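Local coordinates for protein beta-L-arabinobiosidase (Bacteroides thetaiotaomicron, PDB 5MQR) that probably hydrolyses arabinofuranosyl linkages of plant pectin, as a large multidomain glycosidase of a gut bacterium that combines a beta propeller with a glycoside hydrolase-like domain, at residues A[55-60]-A[396-401]; A[86-91]-A[105-110]; A[938-943]-A[995-1000]. One frame throughout, in Å; residues are numbered along the deposited sequence.

Interaction 1: residues A[55-60]-A[396-401]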
loop_
_atom_site.group_PDB
_atom_site.type_symbol
_atom_site.label_atom_id
_atom_site.label_comp_id
_atom_site.label_asym_id
_atom_site.label_seq_id
_atom_site.Cartn_x
_atom_site.Cartn_y
_atom_site.Cartn_z
ATOM N N GLN A 55 23.128 -3.916 15.441
ATOM C CA GLN A 55 24.566 -3.782 15.577
ATOM C C GLN A 55 25.211 -5.167 15.725
ATOM O O GLN A 55 24.803 -5.983 16.543
ATOM C CB GLN A 55 24.919 -2.894 16.763
ATOM C CG GLN A 55 26.335 -2.364 16.791
ATOM C CD GLN A 55 26.584 -1.494 18.010
ATOM O OE1 GLN A 55 26.345 -1.918 19.142
ATOM N NE2 GLN A 55 27.020 -0.268 17.790
ATOM N N LEU A 56 26.235 -5.391 14.920
ATOM C CA LEU A 56 26.950 -6.637 14.878
ATOM C C LEU A 56 28.237 -6.572 15.698
ATOM O O LEU A 56 28.535 -7.516 16.406
ATOM C CB LEU A 56 27.287 -6.988 13.425
ATOM C CG LEU A 56 26.269 -7.838 12.697
ATOM C CD1 LEU A 56 24.912 -7.171 12.708
ATOM C CD2 LEU A 56 26.724 -8.114 11.275
ATOM N N VAL A 57 29.005 -5.485 15.543
ATOM C CA VAL A 57 30.289 -5.309 16.235
ATOM C C VAL A 57 30.358 -3.938 16.915
ATOM O O VAL A 57 30.160 -2.911 16.267
ATOM C CB VAL A 57 31.489 -5.448 15.267
ATOM C CG1 VAL A 57 32.785 -5.354 16.047
ATOM C CG2 VAL A 57 31.419 -6.758 14.473
ATOM N N ARG A 58 30.620 -3.943 18.222
ATOM C CA ARG A 58 30.765 -2.729 19.016
ATOM C C ARG A 58 32.204 -2.632 19.454
ATOM O O ARG A 58 32.640 -3.378 20.330
ATOM C CB ARG A 58 29.844 -2.752 20.251
ATOM C CG ARG A 58 29.844 -1.471 21.080
ATOM C CD ARG A 58 29.090 -1.627 22.390
ATOM N NE ARG A 58 28.999 -0.303 23.037
ATOM C CZ ARG A 58 29.998 0.304 23.677
ATOM N NH1 ARG A 58 31.172 -0.308 23.823
ATOM N NH2 ARG A 58 29.822 1.530 24.186
ATOM N N ALA A 59 32.939 -1.709 18.847
ATOM C CA ALA A 59 34.382 -1.548 19.128
ATOM C C ALA A 59 34.635 -1.267 20.601
ATOM O O ALA A 59 33.905 -0.486 21.215
ATOM C CB ALA A 59 34.977 -0.430 18.285
ATOM N N ASN A 60 35.660 -1.899 21.158
ATOM C CA ASN A 60 36.070 -1.630 22.542
ATOM C C ASN A 60 37.522 -1.975 22.733
ATOM O O ASN A 60 37.866 -3.147 22.866
ATOM C CB ASN A 60 35.206 -2.442 23.508
ATOM C CG ASN A 60 35.237 -1.913 24.935
ATOM O OD1 ASN A 60 36.282 -1.499 25.469
ATOM N ND2 ASN A 60 34.076 -1.940 25.575
ATOM N N GLU A 396 33.615 2.575 12.860
ATOM C CA GLU A 396 33.922 2.109 14.225
ATOM C C GLU A 396 33.121 0.875 14.614
ATOM O O GLU A 396 33.674 -0.113 15.102
ATOM C CB GLU A 396 33.653 3.242 15.214
ATOM C CG GLU A 396 34.005 2.921 16.663
ATOM C CD GLU A 396 34.061 4.161 17.550
ATOM O OE1 GLU A 396 35.059 4.904 17.449
ATOM O OE2 GLU A 396 33.116 4.391 18.344
ATOM N N ASP A 397 31.806 0.969 14.452
ATOM C CA ASP A 397 30.893 -0.114 14.786
ATOM C C ASP A 397 30.305 -0.691 13.486
ATOM O O ASP A 397 29.995 0.059 12.575
ATOM C CB ASP A 397 29.768 0.415 15.689
ATOM C CG ASP A 397 30.280 0.961 17.000
ATOM O OD1 ASP A 397 31.250 0.376 17.512
ATOM O OD2 ASP A 397 29.718 1.963 17.537
HETATM N N MSE A 398 30.144 -2.018 13.431
HETATM C CA MSE A 398 29.585 -2.705 12.258
HETATM C C MSE A 398 28.128 -2.994 12.516
HETATM O O MSE A 398 27.738 -3.459 13.610
HETATM C CB MSE A 398 30.359 -3.972 11.898
HETATM C CG MSE A 398 31.866 -3.800 11.760
HETATM SE SE MSE A 398 32.313 -2.285 10.618
HETATM C CE MSE A 398 31.525 -2.972 8.957
ATOM N N TRP A 399 27.309 -2.683 11.513
ATOM C CA TRP A 399 25.859 -2.820 11.582
ATOM C C TRP A 399 25.301 -3.570 10.359
ATOM O O TRP A 399 25.954 -3.672 9.301
ATOM C CB TRP A 399 25.202 -1.436 11.603
ATOM C CG TRP A 399 25.334 -0.690 12.851
ATOM C CD1 TRP A 399 26.429 -0.015 13.290
ATOM C CD2 TRP A 399 24.314 -0.476 13.820
ATOM N NE1 TRP A 399 26.153 0.612 14.474
ATOM C CE2 TRP A 399 24.869 0.333 14.838
ATOM C CE3 TRP A 399 22.984 -0.889 13.931
ATOM C CZ2 TRP A 399 24.156 0.718 15.958
ATOM C CZ3 TRP A 399 22.263 -0.508 15.063
ATOM C CH2 TRP A 399 22.853 0.292 16.064
ATOM N N ILE A 400 24.077 -4.057 10.518
ATOM C CA ILE A 400 23.259 -4.516 9.394
ATOM C C ILE A 400 21.828 -3.957 9.567
ATOM O O ILE A 400 21.402 -3.692 10.672
ATOM C CB ILE A 400 23.305 -6.070 9.252
ATOM C CG1 ILE A 400 23.036 -6.508 7.803
ATOM C CG2 ILE A 400 22.340 -6.780 10.227
ATOM C CD1 ILE A 400 23.352 -7.980 7.513
ATOM N N SER A 401 21.118 -3.741 8.469
ATOM C CA SER A 401 19.709 -3.379 8.540
ATOM C C SER A 401 18.910 -4.319 7.679
ATOM O O SER A 401 19.301 -4.648 6.564
ATOM C CB SER A 401 19.449 -1.928 8.120
ATOM O OG SER A 401 19.655 -1.030 9.211
HETATM O O HOH W 1 27.243 2.427 16.320
#
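V57 pairs with M398 as an antiparallel hydrogen-bonded pair and Q55 faces W399 as a non-hydrogen-bonded one, with a classic beta bulge between them: the N-H groups of L56 and V57 approach M398 O from the same face of its plane, L56 N at 2.8 Å and V57 N at 3.1 Å. An early strand joins one more than 300 residues later, consistent with the "velcro" closure of a beta propeller, whose last blade is built from both ends of the ring. Q55 suits its place by having an aliphatic stem and a polar tip. With CG anti to the backbone N (chi1 -164°) and the chain extended, the stem crosses one face of W399, CB standing 3.6 Å above the centroid of the six-membered ring in a CH-pi contact. At the tip, OE1 is bonded to V437 N, while NE2 makes a weak bond to a water. That water accepts from the indole, W399 NE1 lying 2.8 Å away, and donates to D397 OD2, which also has a salt bridge to R359. On the face opposite Q55 and W399, V57 and M398 lie side by side, the selenomethionine bending away toward Y89 and Y91. Beyond the bulge, the short D397 side chain ties down the loop: A59 N donates a hydrogen bond to D397 OD1 at 3.0 Å, nearly along the carboxylate C-O bond.

Interaction 2: residues A[86-91]-A[105-110]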
loop_
_atom_site.group_PDB
_atom_site.type_symbol
_atom_site.label_atom_id
_atom_site.label_comp_id
_atom_site.label_asym_id
_atom_site.label_seq_id
_atom_site.Cartn_x
_atom_site.Cartn_y
_atom_site.Cartn_z
ATOM N N GLN A 86 22.773 -19.116 5.216
ATOM C CA GLN A 86 23.440 -18.214 6.176
ATOM C C GLN A 86 23.954 -16.943 5.531
ATOM O O GLN A 86 24.446 -16.991 4.405
ATOM C CB GLN A 86 24.629 -18.909 6.867
ATOM C CG GLN A 86 24.188 -19.975 7.854
ATOM C CD GLN A 86 25.319 -20.749 8.503
ATOM O OE1 GLN A 86 25.179 -21.938 8.735
ATOM N NE2 GLN A 86 26.431 -20.087 8.808
ATOM N N PHE A 87 23.893 -15.836 6.284
ATOM C CA PHE A 87 24.558 -14.602 5.912
ATOM C C PHE A 87 26.046 -14.731 6.182
ATOM O O PHE A 87 26.439 -15.322 7.182
ATOM C CB PHE A 87 24.050 -13.421 6.712
ATOM C CG PHE A 87 22.616 -13.070 6.457
ATOM C CD1 PHE A 87 21.598 -13.616 7.241
ATOM C CD2 PHE A 87 22.285 -12.157 5.468
ATOM C CE1 PHE A 87 20.277 -13.266 7.029
ATOM C CE2 PHE A 87 20.976 -11.798 5.245
ATOM C CZ PHE A 87 19.969 -12.351 6.017
ATOM N N TYR A 88 26.857 -14.170 5.286
ATOM C CA TYR A 88 28.279 -13.993 5.481
ATOM C C TYR A 88 28.575 -12.503 5.346
ATOM O O TYR A 88 28.204 -11.859 4.340
ATOM C CB TYR A 88 29.057 -14.821 4.464
ATOM C CG TYR A 88 28.936 -16.297 4.747
ATOM C CD1 TYR A 88 27.858 -17.015 4.287
ATOM C CD2 TYR A 88 29.874 -16.956 5.523
ATOM C CE1 TYR A 88 27.722 -18.360 4.582
ATOM C CE2 TYR A 88 29.749 -18.308 5.822
ATOM C CZ TYR A 88 28.662 -19.006 5.350
ATOM O OH TYR A 88 28.504 -20.350 5.615
ATOM N N TYR A 89 29.254 -11.975 6.373
ATOM C CA TYR A 89 29.484 -10.550 6.590
ATOM C C TYR A 89 30.993 -10.399 6.755
ATOM O O TYR A 89 31.587 -10.955 7.687
ATOM C CB TYR A 89 28.736 -10.118 7.845
ATOM C CG TYR A 89 28.677 -8.630 8.120
ATOM C CD1 TYR A 89 29.803 -7.930 8.520
ATOM C CD2 TYR A 89 27.473 -7.928 8.030
ATOM C CE1 TYR A 89 29.753 -6.582 8.787
ATOM C CE2 TYR A 89 27.403 -6.575 8.320
ATOM C CZ TYR A 89 28.549 -5.905 8.690
ATOM O OH TYR A 89 28.528 -4.556 8.951
ATOM N N GLN A 90 31.608 -9.682 5.819
ATOM C CA GLN A 90 33.057 -9.455 5.779
ATOM C C GLN A 90 33.278 -7.984 6.092
ATOM O O GLN A 90 32.488 -7.154 5.659
ATOM C CB GLN A 90 33.583 -9.747 4.381
ATOM C CG GLN A 90 35.071 -9.895 4.285
ATOM C CD GLN A 90 35.652 -9.566 2.904
ATOM O OE1 GLN A 90 35.501 -8.451 2.415
ATOM N NE2 GLN A 90 36.357 -10.522 2.302
ATOM N N TYR A 91 34.321 -7.660 6.852
ATOM C CA TYR A 91 34.711 -6.278 7.066
ATOM C C TYR A 91 36.208 -6.172 7.319
ATOM O O TYR A 91 36.860 -7.159 7.626
ATOM C CB TYR A 91 33.881 -5.613 8.190
ATOM C CG TYR A 91 34.171 -6.029 9.610
ATOM C CD1 TYR A 91 33.505 -7.113 10.192
ATOM C CD2 TYR A 91 35.092 -5.328 10.384
ATOM C CE1 TYR A 91 33.750 -7.490 11.507
ATOM C CE2 TYR A 91 35.358 -5.703 11.701
ATOM C CZ TYR A 91 34.706 -6.789 12.253
ATOM O OH TYR A 91 34.960 -7.138 13.552
ATOM N N THR A 105 41.181 -8.587 7.524
ATOM C CA THR A 105 39.784 -8.750 7.155
ATOM C C THR A 105 39.123 -9.822 8.028
ATOM O O THR A 105 39.678 -10.898 8.211
ATOM C CB THR A 105 39.690 -9.122 5.662
ATOM O OG1 THR A 105 40.271 -8.061 4.895
ATOM C CG2 THR A 105 38.210 -9.385 5.202
ATOM N N PHE A 106 37.950 -9.485 8.558
ATOM C CA PHE A 106 37.161 -10.336 9.457
ATOM C C PHE A 106 35.970 -10.945 8.720
ATOM O O PHE A 106 35.471 -10.358 7.751
ATOM C CB PHE A 106 36.596 -9.527 10.611
ATOM C CG PHE A 106 37.576 -9.211 11.707
ATOM C CD1 PHE A 106 38.054 -10.219 12.539
ATOM C CD2 PHE A 106 37.938 -7.899 11.974
ATOM C CE1 PHE A 106 38.919 -9.920 13.601
ATOM C CE2 PHE A 106 38.779 -7.591 13.027
ATOM C CZ PHE A 106 39.275 -8.601 13.848
ATOM N N LEU A 107 35.525 -12.108 9.191
ATOM C CA LEU A 107 34.295 -12.756 8.715
ATOM C C LEU A 107 33.398 -13.190 9.877
ATOM O O LEU A 107 33.891 -13.735 10.887
ATOM C CB LEU A 107 34.609 -13.997 7.892
ATOM C CG LEU A 107 33.449 -14.723 7.211
ATOM C CD1 LEU A 107 32.956 -13.917 6.009
ATOM C CD2 LEU A 107 33.871 -16.114 6.793
HETATM N N MSE A 108 32.094 -13.004 9.691
HETATM C CA MSE A 108 31.061 -13.414 10.634
HETATM C C MSE A 108 29.907 -14.002 9.873
HETATM O O MSE A 108 29.619 -13.596 8.745
HETATM C CB MSE A 108 30.410 -12.191 11.267
HETATM C CG MSE A 108 31.327 -11.381 12.131
HETATM SE SE MSE A 108 30.472 -9.651 12.454
HETATM C CE MSE A 108 29.466 -10.178 14.057
ATOM N N THR A 109 29.180 -14.895 10.529
ATOM C CA THR A 109 28.059 -15.576 9.906
ATOM C C THR A 109 26.821 -15.642 10.823
ATOM O O THR A 109 26.946 -15.492 12.028
ATOM C CB THR A 109 28.504 -16.948 9.357
ATOM O OG1 THR A 109 27.463 -17.459 8.515
ATOM C CG2 THR A 109 28.805 -17.945 10.452
ATOM N N SER A 110 25.637 -15.805 10.218
ATOM C CA SER A 110 24.349 -15.864 10.937
ATOM C C SER A 110 23.313 -16.683 10.160
ATOM O O SER A 110 23.198 -16.538 8.950
ATOM C CB SER A 110 23.836 -14.437 11.167
ATOM O OG SER A 110 22.611 -14.389 11.883
#
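Q86 through Y91 pair with S110 back through T105 in the second and third strands of a four-stranded antiparallel sheet, a beta hairpin within one propeller blade. Backbone bonds join F87 to S110, Y89 to M108 and Y91 to F106. Q86 lies along the end of the neighbouring strand. Its CB is 3.5 Å from S110 O, CG runs past the same oxygen, and CD brings the amide beside the threonine, where Q86 NE2 donates to T109 OG1 at 2.8 Å, the hydroxyl lying in the amide plane. T109 suits this place because its hydroxyl both accepts and donates: set anti to the backbone N (chi1 -168°), OG1 donates a hydrogen bond to F87 O at 2.7 Å and rests over one face of the Y88 ring. F87 O is gripped a second time, by S110 N from the opposite face of its carbonyl plane. The face bearing Y88, Q90 and L107 packs on strand 148-157 of the next blade, and Q90 NE2 reaches M166 O on its neighbour, strand 163-170. The other face is rich in aromatic residues and turns to strand 52-57. There Y91, its chi1 of 73° setting CG between backbone N and carbonyl carbon, leans its ring across F106, the two planes at 34°. The long, polarisable side chain of M108, a selenomethionine, makes Met-aromatic contacts with two tyrosines, obliquely with Y89 and at the edge of Y91. Over the Y91 ring face, F106 CB makes a CH-pi contact 3.8 Å from the Y91 centroid.

Interaction 3: residues A[938-943]-A[995-1000]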
loop_
_atom_site.group_PDB
_atom_site.type_symbol
_atom_site.label_atom_id
_atom_site.label_comp_id
_atom_site.label_asym_id
_atom_site.label_seq_id
_atom_site.Cartn_x
_atom_site.Cartn_y
_atom_site.Cartn_z
ATOM N N GLY A 938 -38.480 15.972 -26.220
ATOM C CA GLY A 938 -38.623 16.977 -25.179
ATOM C C GLY A 938 -39.654 16.695 -24.109
ATOM O O GLY A 938 -39.736 17.460 -23.161
ATOM N N LYS A 939 -40.410 15.600 -24.241
ATOM C CA LYS A 939 -41.523 15.265 -23.316
ATOM C C LYS A 939 -41.407 13.892 -22.623
ATOM O O LYS A 939 -42.397 13.318 -22.222
ATOM C CB LYS A 939 -42.851 15.387 -24.069
ATOM C CG LYS A 939 -43.053 16.801 -24.576
ATOM C CD LYS A 939 -44.376 16.988 -25.293
ATOM C CE LYS A 939 -44.592 18.479 -25.575
ATOM N NZ LYS A 939 -45.497 18.645 -26.738
ATOM N N CYS A 940 -40.179 13.401 -22.479
ATOM C CA CYS A 940 -39.854 12.125 -21.810
ATOM C C CYS A 940 -40.411 10.882 -22.497
ATOM O O CYS A 940 -41.368 10.280 -22.011
ATOM C CB CYS A 940 -40.253 12.171 -20.325
ATOM S SG CYS A 940 -39.469 13.527 -19.427
ATOM N N GLU A 941 -39.776 10.491 -23.601
ATOM C CA GLU A 941 -40.204 9.348 -24.403
ATOM C C GLU A 941 -39.214 8.192 -24.245
ATOM O O GLU A 941 -38.006 8.411 -24.290
ATOM C CB GLU A 941 -40.311 9.723 -25.883
ATOM C CG GLU A 941 -41.045 11.025 -26.177
ATOM C CD GLU A 941 -40.181 12.287 -26.013
ATOM O OE1 GLU A 941 -38.916 12.188 -26.020
ATOM O OE2 GLU A 941 -40.778 13.386 -25.867
ATOM N N TRP A 942 -39.741 6.970 -24.127
ATOM C CA TRP A 942 -38.941 5.763 -23.865
ATOM C C TRP A 942 -38.835 4.837 -25.083
ATOM O O TRP A 942 -38.528 3.642 -24.952
ATOM C CB TRP A 942 -39.521 5.009 -22.668
ATOM C CG TRP A 942 -39.222 5.651 -21.363
ATOM C CD1 TRP A 942 -39.756 6.798 -20.868
ATOM C CD2 TRP A 942 -38.312 5.165 -20.359
ATOM N NE1 TRP A 942 -39.223 7.070 -19.625
ATOM C CE2 TRP A 942 -38.337 6.086 -19.291
ATOM C CE3 TRP A 942 -37.490 4.041 -20.259
ATOM C CZ2 TRP A 942 -37.592 5.907 -18.137
ATOM C CZ3 TRP A 942 -36.727 3.885 -19.127
ATOM C CH2 TRP A 942 -36.790 4.805 -18.076
ATOM N N ASP A 943 -39.007 5.419 -26.268
ATOM C CA ASP A 943 -38.933 4.670 -27.524
ATOM C C ASP A 943 -37.559 4.734 -28.191
ATOM O O ASP A 943 -37.459 4.641 -29.426
ATOM C CB ASP A 943 -40.061 5.098 -28.494
ATOM C CG ASP A 943 -39.994 6.556 -28.898
ATOM O OD1 ASP A 943 -39.324 7.380 -28.206
ATOM O OD2 ASP A 943 -40.641 6.867 -29.941
ATOM N N GLY A 995 -28.992 14.318 -15.776
ATOM C CA GLY A 995 -30.338 14.744 -16.132
ATOM C C GLY A 995 -31.259 13.562 -16.353
ATOM O O GLY A 995 -30.993 12.447 -15.893
ATOM N N GLU A 996 -32.338 13.816 -17.081
ATOM C CA GLU A 996 -33.401 12.843 -17.227
ATOM C C GLU A 996 -33.130 11.820 -18.320
ATOM O O GLU A 996 -33.186 10.619 -18.074
ATOM C CB GLU A 996 -34.730 13.558 -17.436
ATOM C CG GLU A 996 -35.117 14.438 -16.257
ATOM C CD GLU A 996 -36.427 15.157 -16.492
ATOM O OE1 GLU A 996 -37.487 14.485 -16.691
ATOM O OE2 GLU A 996 -36.371 16.406 -16.495
ATOM N N TYR A 997 -32.866 12.307 -19.523
ATOM C CA TYR A 997 -32.575 11.459 -20.671
ATOM C C TYR A 997 -31.896 12.257 -21.757
ATOM O O TYR A 997 -31.988 13.486 -21.772
ATOM C CB TYR A 997 -33.857 10.782 -21.194
ATOM C CG TYR A 997 -34.859 11.625 -21.984
ATOM C CD1 TYR A 997 -35.364 12.835 -21.497
ATOM C CD2 TYR A 997 -35.358 11.163 -23.195
ATOM C CE1 TYR A 997 -36.303 13.566 -22.222
ATOM C CE2 TYR A 997 -36.295 11.881 -23.928
ATOM C CZ TYR A 997 -36.766 13.083 -23.446
ATOM O OH TYR A 997 -37.717 13.771 -24.189
ATOM N N LEU A 998 -31.218 11.559 -22.665
ATOM C CA LEU A 998 -30.407 12.232 -23.685
ATOM C C LEU A 998 -30.453 11.554 -25.050
ATOM O O LEU A 998 -30.788 10.371 -25.180
ATOM C CB LEU A 998 -28.944 12.317 -23.211
ATOM C CG LEU A 998 -28.278 10.953 -23.007
ATOM C CD1 LEU A 998 -26.947 10.887 -23.728
ATOM C CD2 LEU A 998 -28.105 10.563 -21.545
ATOM N N ASP A 999 -30.069 12.325 -26.050
ATOM C CA ASP A 999 -30.008 11.878 -27.425
ATOM C C ASP A 999 -28.858 10.876 -27.604
ATOM O O ASP A 999 -27.727 11.147 -27.211
ATOM C CB ASP A 999 -29.831 13.089 -28.340
ATOM C CG ASP A 999 -29.941 12.732 -29.798
ATOM O OD1 ASP A 999 -29.079 11.981 -30.309
ATOM O OD2 ASP A 999 -30.903 13.177 -30.435
ATOM N N GLU A 1000 -29.176 9.714 -28.174
ATOM C CA GLU A 1000 -28.233 8.600 -28.274
ATOM C C GLU A 1000 -27.073 8.842 -29.249
ATOM O O GLU A 1000 -25.978 8.277 -29.071
ATOM C CB GLU A 1000 -28.965 7.282 -28.626
ATOM C CG GLU A 1000 -29.366 7.079 -30.099
ATOM C CD GLU A 1000 -30.545 7.931 -30.600
ATOM O OE1 GLU A 1000 -31.255 8.581 -29.781
ATOM O OE2 GLU A 1000 -30.785 7.930 -31.841
#
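Y997 pushes its hydroxyl into the turn made by G938 to E941, joining two irregular loops of the MGH1-like glycoside hydrolase domain. Three hydrogen bonds converge on the phenol oxygen, one of them weak. Y997 OH donates to E941 OE1 at 2.7 Å, coming from above the carboxylate plane, and accepts from C940 N at 3.0 Å and, weakly, from G938 N. Tyrosine suits the place because it has the reach, and a hydroxyl that can donate one hydrogen bond while accepting others. Inside the turn, K939 N hydrogen-bonds to E941 OE2 at 2.8 Å, on its syn side but tilted out of the carboxylate plane, so E941 braces the loop as well as the phenol. Sulfur supplies the softer contacts. C940 SG lies obliquely to the Y997 ring, 5.0 Å from its centroid, and also touches E996 OE1 at 3.5 Å. E996 OE2 has its own partners, a salt bridge to R1012 and a hydrogen bond with S1013 OG. A HEPES buffer molecule is bound about 4 Å from the C940 side chain. W947 stacks on Y997 just before helix 948-964, while the tyrosine's own loop follows strand 991-992 and precedes helix 1022-1029.

Overall arrangement
Interactions 1 and 2 belong to the propeller half of the chain and touch, their centres 12 Å apart. The hairpin of 86-91 and 105-110 forms in the blade that follows strand 52-57, within the span that interaction 1 bridges. Its aromatic face meets the closing blade, where Y89 OH probably hydrogen-bonds to W399 O at 2.7 Å and M398 CE packs on Y91 CB at 3.6 Å. The R58 side chain is about 9 Å from one bound calcium ion and that of Q90 about 7 Å from another. Interaction 3 stands apart in the MGH1-like glycoside hydrolase domain, beside the bound buffer molecule, its centre about 76 Å from that of interaction 1 and 77 Å from that of interaction 2.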